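Local structure of LP15968p (Drosophila melanogaster, 3MN8) at the (2-guanidinoethylmercapto)succinic acid site. The protein is a zinc metallocarboxypeptidase that releases C-terminal arginine or lysine residues from peptides and proteins, including peptide hormones, neuropeptides and growth factors. Sequence-based numbering; all coordinates share one arbitrary frame.

The (2-guanidinoethylmercapto)succinic acid site. Residues 101, 104, 165, 174-175, 217-218, 228, 279-280, 282-283, 285, 303, 305. With GEM ((2-guanidinoethylmercapto)succinic acid), chain B; ZN (zinc ion), chain C.
The backbone turns through a short 3-10 helix at 173-175, brings up His217 and Glu305 from strands 212-217 and 300-305, and with helix 279-282 and the residue after it carries the Gly279 and Tyr283 carbonyls to the guanidinium of GEM. This is the active 1B form of the first carboxypeptidase-like domain, an M14 metallocarboxypeptidase with its HXXE...H zinc site, and GEM, a known inhibitor of these enzymes, mimics a C-terminal arginine. His101 and His217 each bind zinc through ND1, and Glu104 chelates it with OE1 and OE2, its chain extended beyond CG (chi2 170°). The carboxylate on the methylene arm (C11) binds ZN through GEM O13 at 2.1 Å and, more loosely, GEM O12 at 2.6 Å. The carboxylate on the sulfur-bearing carbon (C9) stands where a substrate's C-terminus would lie, salt-bridged to Arg175 and Arg165. Arg175, bent at chi2 (-52°), meets it end-on and coplanar, hydrogen-bonding through NH2 to GEM O14 at 2.8 Å and through NH1 to O15. O14 also accepts from Asn174 ND2, and GEM O15 from Arg165 NH2 at 2.8 Å. Arg165 NH1 lies over the centre of the His101 ring, salt-bridged to Glu104 OE2. An alanine in place of Arg175 would remove the paired guanidinium grip and would probably weaken binding of the terminal carboxylate. Deep in the pocket, GEM N4 hydrogen-bonds Asp228 OD1 at 2.9 Å. GEM N2 bonds to Tyr283 O in the carbonyl plane and to Gly279 O at 3.0 Å from above its plane; with Asp228, these carbonyls would probably suit a cationic side chain. The Tyr283 ring lies face-on beneath N2, while Leu285 CD2 packs against C1. Glu305, the catalytic general acid/base, is bent at chi2 (-77°), turning its carboxylate toward O12, so one of the two carboxylates probably carries a proton.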
# COMPACT_ATOMS: atom_id res chain seq x y z
N HIS A 101 13.76 -0.49 3.95
CA HIS A 101 15.01 -0.20 4.63
C HIS A 101 15.14 -1.26 5.71
O HIS A 101 14.40 -1.25 6.71
CB HIS A 101 15.01 1.22 5.20
CG HIS A 101 14.88 2.28 4.16
ND1 HIS A 101 13.72 3.00 3.97
CD2 HIS A 101 15.76 2.72 3.23
CE1 HIS A 101 13.90 3.86 2.97
NE2 HIS A 101 15.12 3.71 2.51
N GLU A 104 14.72 -0.68 9.38
CA GLU A 104 13.43 -0.19 9.83
C GLU A 104 12.47 -1.37 9.89
O GLU A 104 11.88 -1.76 8.87
CB GLU A 104 12.90 0.88 8.88
CG GLU A 104 13.84 2.07 8.69
CD GLU A 104 13.39 2.96 7.57
OE1 GLU A 104 12.25 2.77 7.11
OE2 GLU A 104 14.16 3.83 7.14
N ARG A 165 20.42 -0.55 5.89
CA ARG A 165 19.36 0.27 5.32
C ARG A 165 19.20 -0.07 3.84
O ARG A 165 18.12 -0.43 3.40
CB ARG A 165 19.66 1.77 5.53
CG ARG A 165 18.61 2.70 4.93
CD ARG A 165 18.93 4.17 5.22
NE ARG A 165 18.31 5.07 4.23
CZ ARG A 165 17.17 5.71 4.42
NH1 ARG A 165 16.50 5.57 5.55
NH2 ARG A 165 16.68 6.51 3.47
N ASN A 174 14.81 2.99 -1.79
CA ASN A 174 13.83 4.06 -1.87
C ASN A 174 14.39 5.22 -2.65
O ASN A 174 13.88 6.33 -2.57
CB ASN A 174 13.37 4.53 -0.49
CG ASN A 174 11.95 5.07 -0.50
OD1 ASN A 174 11.16 4.80 -1.42
ND2 ASN A 174 11.61 5.82 0.55
N ARG A 175 15.48 4.96 -3.38
CA ARG A 175 15.94 5.89 -4.41
C ARG A 175 16.05 5.21 -5.77
O ARG A 175 16.45 5.82 -6.75
CB ARG A 175 17.28 6.52 -4.06
CG ARG A 175 17.31 7.16 -2.72
CD ARG A 175 16.17 8.15 -2.51
NE ARG A 175 16.42 8.91 -1.30
CZ ARG A 175 15.81 8.77 -0.13
NH1 ARG A 175 16.20 9.53 0.88
NH2 ARG A 175 14.82 7.91 0.05
N HIS A 217 8.05 2.41 7.25
CA HIS A 217 9.40 2.81 7.53
C HIS A 217 9.50 3.12 9.01
O HIS A 217 8.50 3.16 9.72
CB HIS A 217 9.76 4.05 6.72
CG HIS A 217 9.81 3.81 5.24
ND1 HIS A 217 11.00 3.70 4.55
CD2 HIS A 217 8.83 3.64 4.32
CE1 HIS A 217 10.75 3.49 3.27
NE2 HIS A 217 9.44 3.44 3.11
N GLY A 218 10.72 3.35 9.48
CA GLY A 218 10.94 3.71 10.86
C GLY A 218 11.87 4.90 10.90
O GLY A 218 12.51 5.23 9.89
N ASP A 228 6.85 13.12 -3.23
CA ASP A 228 8.07 13.15 -2.41
C ASP A 228 9.09 14.12 -3.01
O ASP A 228 10.10 14.44 -2.38
CB ASP A 228 8.69 11.75 -2.30
CG ASP A 228 8.01 10.88 -1.23
OD1 ASP A 228 7.25 11.42 -0.40
OD2 ASP A 228 8.25 9.64 -1.22
N GLY A 279 5.41 14.24 1.58
CA GLY A 279 6.79 13.79 1.46
C GLY A 279 7.75 14.96 1.22
O GLY A 279 8.63 15.26 2.05
N ALA A 280 7.56 15.62 0.08
CA ALA A 280 8.40 16.74 -0.32
C ALA A 280 8.55 17.78 0.78
O ALA A 280 9.66 18.22 1.07
CB ALA A 280 7.83 17.39 -1.58
N TRP A 282 8.25 17.48 3.96
CA TRP A 282 9.20 16.97 4.93
C TRP A 282 10.61 17.24 4.39
O TRP A 282 11.31 18.16 4.84
CB TRP A 282 8.99 15.47 5.13
CG TRP A 282 9.83 14.92 6.22
CD1 TRP A 282 10.75 15.60 6.98
CD2 TRP A 282 9.85 13.57 6.69
NE1 TRP A 282 11.32 14.75 7.90
CE2 TRP A 282 10.79 13.49 7.74
CE3 TRP A 282 9.15 12.41 6.32
CZ2 TRP A 282 11.06 12.30 8.42
CZ3 TRP A 282 9.42 11.23 7.00
CH2 TRP A 282 10.37 11.19 8.04
N TYR A 283 11.00 16.43 3.41
CA TYR A 283 12.18 16.69 2.61
C TYR A 283 12.05 15.89 1.32
O TYR A 283 11.50 14.78 1.33
CB TYR A 283 13.47 16.31 3.35
CG TYR A 283 13.49 14.86 3.83
CD1 TYR A 283 13.95 13.83 3.01
CD2 TYR A 283 13.05 14.53 5.10
CE1 TYR A 283 13.98 12.52 3.45
CE2 TYR A 283 13.07 13.21 5.54
CZ TYR A 283 13.54 12.22 4.72
OH TYR A 283 13.56 10.91 5.18
N LEU A 285 12.90 13.66 -2.02
CA LEU A 285 13.72 12.53 -2.35
C LEU A 285 13.22 12.04 -3.69
O LEU A 285 12.05 12.27 -4.05
CB LEU A 285 13.60 11.45 -1.27
CG LEU A 285 12.27 10.69 -1.13
CD1 LEU A 285 12.31 9.48 -2.04
CD2 LEU A 285 12.02 10.25 0.31
N THR A 303 3.32 6.46 2.50
CA THR A 303 4.53 6.08 3.23
C THR A 303 4.22 6.24 4.72
O THR A 303 3.85 7.32 5.16
CB THR A 303 5.74 6.98 2.88
OG1 THR A 303 5.87 7.10 1.45
CG2 THR A 303 7.04 6.40 3.44
N GLU A 305 5.55 5.92 8.70
CA GLU A 305 6.64 5.81 9.66
C GLU A 305 6.05 5.36 11.00
O GLU A 305 5.15 6.01 11.54
CB GLU A 305 7.33 7.17 9.81
CG GLU A 305 7.92 7.75 8.52
CD GLU A 305 9.24 7.10 8.12
OE1 GLU A 305 9.82 7.49 7.09
OE2 GLU A 305 9.69 6.18 8.84
C8 GEM B . 12.25 8.51 3.88
S7 GEM B . 10.77 7.96 3.08
C6 GEM B . 9.56 8.93 3.93
C5 GEM B . 9.85 10.43 3.90
N3 GEM B . 9.65 10.89 2.54
C1 GEM B . 9.96 12.08 2.04
N4 GEM B . 9.72 12.37 0.77
N2 GEM B . 10.51 13.01 2.83
C9 GEM B . 13.41 7.96 3.10
O14 GEM B . 13.17 7.17 2.16
O15 GEM B . 14.57 8.31 3.41
C10 GEM B . 12.32 8.12 5.37
C11 GEM B . 12.47 6.64 5.69
O12 GEM B . 11.69 6.16 6.54
O13 GEM B . 13.37 5.97 5.13
ZN ZN C . 12.82 4.02 5.62